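Local coordinates for cyclic GMP-AMP synthase-like receptor (PDB 7LT2), which senses double-stranded RNA in the beetle Tribolium castaneum and catalyses formation of the second messenger 2',3'-cGAMP from ATP and GTP, at residues Phe215-Pro226 against Trp240-Leu251. Residues are numbered along the deposited sequence; the frame is centred on the assembly and turned at random.
Sequences FPSTKPEFFIVP and WSLSFQEQERVL
The side-chain amide of Q247 spends its NE2 on two backbone carbonyls of the facing loop, K219 O and E221 O, each 2.9 Å away. Both acceptors lie in the amide plane, yet each carbonyl receives its N-H from well above its own plane. A bend at chi2 (81°) turns the amide of Q247 back to the loop. K219 O also accepts from N213, and E221 O takes a proton from water 1, which makes a weak bond to E246 OE1. E246 OE1 also pairs with R52, and E246 OE2 makes a long salt bridge of 3.5 Å to K219 NZ. Further along, 222-225 and 240-243 pair as antiparallel strands of the nucleotidyltransferase sheet, flanked by strands 188-200 and 95-100. S243 N donates to F223 O at 2.8 Å, while the return bond from F223 N is weak; V225 and S241 exchange N-H and carbonyl in both directions. S241 to E248 probably contribute to the GTP site, and Q245 to E248 to the ATP site as well, as in related synthases. S243 OG receives Q245 NE2 at 2.6 Å, and S243 CB sits over one face of the F223 ring, 3.7 Å from its centroid. On the opposite side of the sheet I224 CD1 lies over the indole of W240. Beyond Q247, V250 CG1 rests on a face of F215, whose edge meets Q247 O.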
loop_
_atom_site.group_PDB
_atom_site.type_symbol
_atom_site.label_atom_id
_atom_site.label_comp_id
_atom_site.label_asym_id
_atom_site.label_seq_id
_atom_site.Cartn_x
_atom_site.Cartn_y
_atom_site.Cartn_z
ATOM N N PHE A 215 1.405 7.980 17.068
ATOM C CA PHE A 215 0.302 8.947 17.059
ATOM C C PHE A 215 -0.939 8.362 17.724
ATOM O O PHE A 215 -2.002 8.268 17.103
ATOM C CB PHE A 215 -0.012 9.383 15.630
ATOM C CG PHE A 215 1.204 9.730 14.826
ATOM C CD1 PHE A 215 1.955 10.850 15.131
ATOM C CD2 PHE A 215 1.592 8.938 13.762
ATOM C CE1 PHE A 215 3.076 11.172 14.395
ATOM C CE2 PHE A 215 2.713 9.254 13.024
ATOM C CZ PHE A 215 3.455 10.370 13.337
ATOM N N PRO A 216 -0.849 7.987 19.005
ATOM C CA PRO A 216 -1.988 7.304 19.638
ATOM C C PRO A 216 -3.231 8.168 19.776
ATOM O O PRO A 216 -4.333 7.614 19.860
ATOM C CB PRO A 216 -1.435 6.893 21.010
ATOM C CG PRO A 216 -0.356 7.866 21.285
ATOM C CD PRO A 216 0.270 8.165 19.950
ATOM N N SER A 217 -3.108 9.499 19.775
ATOM C CA SER A 217 -4.306 10.322 19.899
ATOM C C SER A 217 -4.971 10.606 18.554
ATOM O O SER A 217 -6.202 10.556 18.460
ATOM C CB SER A 217 -3.979 11.637 20.618
ATOM O OG SER A 217 -3.337 12.555 19.757
ATOM N N THR A 218 -4.197 10.883 17.500
ATOM C CA THR A 218 -4.785 11.277 16.223
ATOM C C THR A 218 -4.886 10.143 15.211
ATOM O O THR A 218 -5.736 10.216 14.316
ATOM C CB THR A 218 -3.998 12.437 15.598
ATOM O OG1 THR A 218 -2.647 12.036 15.325
ATOM C CG2 THR A 218 -3.993 13.646 16.533
ATOM N N LYS A 219 -4.057 9.106 15.323
ATOM C CA LYS A 219 -4.167 7.908 14.490
ATOM C C LYS A 219 -4.272 6.668 15.375
ATOM O O LYS A 219 -3.389 5.801 15.358
ATOM C CB LYS A 219 -2.977 7.796 13.539
ATOM C CG LYS A 219 -2.891 8.915 12.513
ATOM C CD LYS A 219 -4.110 8.902 11.598
ATOM C CE LYS A 219 -4.016 9.959 10.520
ATOM N NZ LYS A 219 -5.197 9.910 9.620
ATOM N N PRO A 220 -5.352 6.545 16.152
ATOM C CA PRO A 220 -5.420 5.459 17.143
ATOM C C PRO A 220 -5.618 4.081 16.546
ATOM O O PRO A 220 -5.276 3.093 17.207
ATOM C CB PRO A 220 -6.626 5.850 18.007
ATOM C CG PRO A 220 -7.505 6.607 17.070
ATOM C CD PRO A 220 -6.557 7.395 16.191
ATOM N N GLU A 221 -6.163 3.975 15.338
ATOM C CA GLU A 221 -6.604 2.693 14.808
ATOM C C GLU A 221 -5.554 2.069 13.897
ATOM O O GLU A 221 -4.782 2.759 13.227
ATOM C CB GLU A 221 -7.923 2.842 14.046
ATOM C CG GLU A 221 -9.070 3.305 14.927
ATOM C CD GLU A 221 -10.345 3.575 14.159
ATOM O OE1 GLU A 221 -10.378 3.338 12.935
ATOM O OE2 GLU A 221 -11.325 4.029 14.789
ATOM N N PHE A 222 -5.542 0.743 13.883
ATOM C CA PHE A 222 -4.722 -0.029 12.960
ATOM C C PHE A 222 -5.580 -1.181 12.466
ATOM O O PHE A 222 -6.666 -1.434 12.993
ATOM C CB PHE A 222 -3.450 -0.546 13.634
ATOM C CG PHE A 222 -3.716 -1.568 14.694
ATOM C CD1 PHE A 222 -4.177 -1.184 15.944
ATOM C CD2 PHE A 222 -3.524 -2.914 14.437
ATOM C CE1 PHE A 222 -4.439 -2.125 16.920
ATOM C CE2 PHE A 222 -3.785 -3.864 15.413
ATOM C CZ PHE A 222 -4.242 -3.468 16.657
ATOM N N PHE A 223 -5.108 -1.895 11.448
ATOM C CA PHE A 223 -5.915 -3.001 10.957
ATOM C C PHE A 223 -5.041 -4.187 10.585
ATOM O O PHE A 223 -3.816 -4.084 10.466
ATOM C CB PHE A 223 -6.830 -2.584 9.782
ATOM C CG PHE A 223 -6.133 -1.915 8.620
ATOM C CD1 PHE A 223 -5.919 -0.545 8.614
ATOM C CD2 PHE A 223 -5.780 -2.650 7.497
ATOM C CE1 PHE A 223 -5.314 0.078 7.524
ATOM C CE2 PHE A 223 -5.184 -2.041 6.404
ATOM C CZ PHE A 223 -4.947 -0.673 6.420
ATOM N N ILE A 224 -5.692 -5.341 10.470
ATOM C CA ILE A 224 -5.030 -6.575 10.072
ATOM C C ILE A 224 -5.476 -6.923 8.662
ATOM O O ILE A 224 -6.608 -6.638 8.249
ATOM C CB ILE A 224 -5.300 -7.743 11.047
ATOM C CG1 ILE A 224 -6.791 -8.109 11.087
ATOM C CG2 ILE A 224 -4.744 -7.408 12.429
ATOM C CD1 ILE A 224 -7.124 -9.313 12.008
ATOM N N VAL A 225 -4.563 -7.538 7.920
ATOM C CA VAL A 225 -4.702 -7.774 6.485
ATOM C C VAL A 225 -4.575 -9.274 6.245
ATOM O O VAL A 225 -3.702 -9.921 6.843
ATOM C CB VAL A 225 -3.647 -6.974 5.700
ATOM C CG1 VAL A 225 -3.732 -7.254 4.214
ATOM C CG2 VAL A 225 -3.820 -5.482 5.955
ATOM N N PRO A 226 -5.421 -9.875 5.390
ATOM C CA PRO A 226 -5.419 -11.340 5.243
ATOM C C PRO A 226 -4.318 -11.872 4.340
ATOM O O PRO A 226 -4.565 -12.748 3.506
ATOM C CB PRO A 226 -6.803 -11.626 4.649
ATOM C CG PRO A 226 -7.104 -10.400 3.843
ATOM C CD PRO A 226 -6.479 -9.240 4.586
ATOM N N TRP A 240 -2.569 -13.432 10.306
ATOM C CA TRP A 240 -2.909 -12.159 9.687
ATOM C C TRP A 240 -1.708 -11.225 9.737
ATOM O O TRP A 240 -0.939 -11.246 10.703
ATOM C CB TRP A 240 -4.092 -11.506 10.403
ATOM C CG TRP A 240 -5.373 -12.231 10.202
ATOM C CD1 TRP A 240 -5.735 -13.425 10.754
ATOM C CD2 TRP A 240 -6.473 -11.816 9.384
ATOM N NE1 TRP A 240 -6.991 -13.782 10.332
ATOM C CE2 TRP A 240 -7.470 -12.811 9.492
ATOM C CE3 TRP A 240 -6.713 -10.706 8.573
ATOM C CZ2 TRP A 240 -8.685 -12.727 8.815
ATOM C CZ3 TRP A 240 -7.925 -10.619 7.905
ATOM C CH2 TRP A 240 -8.894 -11.627 8.030
ATOM N N SER A 241 -1.551 -10.411 8.697
ATOM C CA SER A 241 -0.545 -9.358 8.682
ATOM C C SER A 241 -1.097 -8.103 9.343
ATOM O O SER A 241 -2.301 -7.852 9.325
ATOM C CB SER A 241 -0.116 -9.019 7.253
ATOM O OG SER A 241 0.461 -10.131 6.599
ATOM N N LEU A 242 -0.200 -7.303 9.911
ATOM C CA LEU A 242 -0.558 -6.008 10.469
ATOM C C LEU A 242 -0.311 -4.920 9.439
ATOM O O LEU A 242 0.683 -4.957 8.706
ATOM C CB LEU A 242 0.248 -5.711 11.732
ATOM C CG LEU A 242 -0.133 -6.529 12.960
ATOM C CD1 LEU A 242 1.012 -6.547 13.935
ATOM C CD2 LEU A 242 -1.382 -5.958 13.620
ATOM N N SER A 243 -1.222 -3.959 9.376
ATOM C CA SER A 243 -1.029 -2.767 8.565
ATOM C C SER A 243 -0.963 -1.555 9.484
ATOM O O SER A 243 -1.948 -1.208 10.147
ATOM C CB SER A 243 -2.131 -2.599 7.527
ATOM O OG SER A 243 -1.934 -1.381 6.823
ATOM N N PHE A 244 0.210 -0.930 9.529
ATOM C CA PHE A 244 0.404 0.360 10.169
ATOM C C PHE A 244 0.607 1.452 9.122
ATOM O O PHE A 244 1.278 2.457 9.375
ATOM C CB PHE A 244 1.578 0.288 11.144
ATOM C CG PHE A 244 1.413 -0.770 12.210
ATOM C CD1 PHE A 244 0.419 -0.652 13.168
ATOM C CD2 PHE A 244 2.241 -1.881 12.248
ATOM C CE1 PHE A 244 0.252 -1.622 14.151
ATOM C CE2 PHE A 244 2.087 -2.854 13.227
ATOM C CZ PHE A 244 1.088 -2.722 14.181
ATOM N N GLN A 245 0.015 1.253 7.938
ATOM C CA GLN A 245 0.206 2.178 6.823
ATOM C C GLN A 245 -0.368 3.558 7.112
ATOM O O GLN A 245 0.116 4.552 6.560
ATOM C CB GLN A 245 -0.443 1.630 5.554
ATOM C CG GLN A 245 0.141 0.337 5.031
ATOM C CD GLN A 245 -0.690 -0.217 3.891
ATOM O OE1 GLN A 245 -0.458 0.110 2.726
ATOM N NE2 GLN A 245 -1.682 -1.045 4.224
ATOM N N GLU A 246 -1.418 3.646 7.931
ATOM C CA GLU A 246 -1.949 4.966 8.250
ATOM C C GLU A 246 -0.940 5.771 9.058
ATOM O O GLU A 246 -0.760 6.971 8.819
ATOM C CB GLU A 246 -3.279 4.844 8.997
ATOM C CG GLU A 246 -4.090 6.140 8.974
ATOM C CD GLU A 246 -5.586 5.897 8.880
ATOM O OE1 GLU A 246 -6.039 4.801 9.264
ATOM O OE2 GLU A 246 -6.307 6.806 8.417
ATOM N N GLN A 247 -0.245 5.116 9.992
ATOM C CA GLN A 247 0.792 5.789 10.769
ATOM C C GLN A 247 2.034 6.065 9.927
ATOM O O GLN A 247 2.654 7.126 10.065
ATOM C CB GLN A 247 1.153 4.947 11.992
ATOM C CG GLN A 247 0.058 4.906 13.056
ATOM C CD GLN A 247 -1.040 3.903 12.747
ATOM O OE1 GLN A 247 -0.875 3.017 11.901
ATOM N NE2 GLN A 247 -2.167 4.033 13.437
ATOM N N GLU A 248 2.420 5.120 9.062
ATOM C CA GLU A 248 3.561 5.351 8.176
ATOM C C GLU A 248 3.336 6.567 7.286
ATOM O O GLU A 248 4.272 7.330 7.012
ATOM C CB GLU A 248 3.826 4.112 7.316
ATOM C CG GLU A 248 4.377 2.924 8.081
ATOM C CD GLU A 248 4.455 1.659 7.238
ATOM O OE1 GLU A 248 4.290 1.745 6.004
ATOM O OE2 GLU A 248 4.695 0.579 7.812
ATOM N N ARG A 249 2.105 6.755 6.811
ATOM C CA ARG A 249 1.819 7.884 5.932
ATOM C C ARG A 249 2.021 9.213 6.651
ATOM O O ARG A 249 2.465 10.192 6.041
ATOM C CB ARG A 249 0.392 7.770 5.385
ATOM C CG ARG A 249 0.065 8.798 4.312
ATOM C CD ARG A 249 -1.173 8.401 3.539
ATOM N NE ARG A 249 -0.975 7.171 2.778
ATOM C CZ ARG A 249 -1.960 6.451 2.260
ATOM N NH1 ARG A 249 -3.225 6.810 2.401
ATOM N NH2 ARG A 249 -1.668 5.335 1.592
ATOM N N VAL A 250 1.702 9.272 7.948
ATOM C CA VAL A 250 1.940 10.498 8.709
ATOM C C VAL A 250 3.434 10.700 8.941
ATOM O O VAL A 250 3.945 11.823 8.836
ATOM C CB VAL A 250 1.159 10.471 10.037
ATOM C CG1 VAL A 250 1.400 11.757 10.836
ATOM C CG2 VAL A 250 -0.322 10.282 9.771
ATOM N N LEU A 251 4.159 9.617 9.235
ATOM C CA LEU A 251 5.600 9.708 9.474
ATOM C C LEU A 251 6.343 10.288 8.272
ATOM O O LEU A 251 7.303 11.052 8.443
ATOM C CB LEU A 251 6.165 8.328 9.825
ATOM C CG LEU A 251 5.952 7.796 11.245
ATOM C CD1 LEU A 251 6.416 6.349 11.342
ATOM C CD2 LEU A 251 6.697 8.669 12.258
HETATM O O HOH W 1 -5.787 5.460 12.326
HETATM O O HOH W 2 -5.503 2.555 10.267
#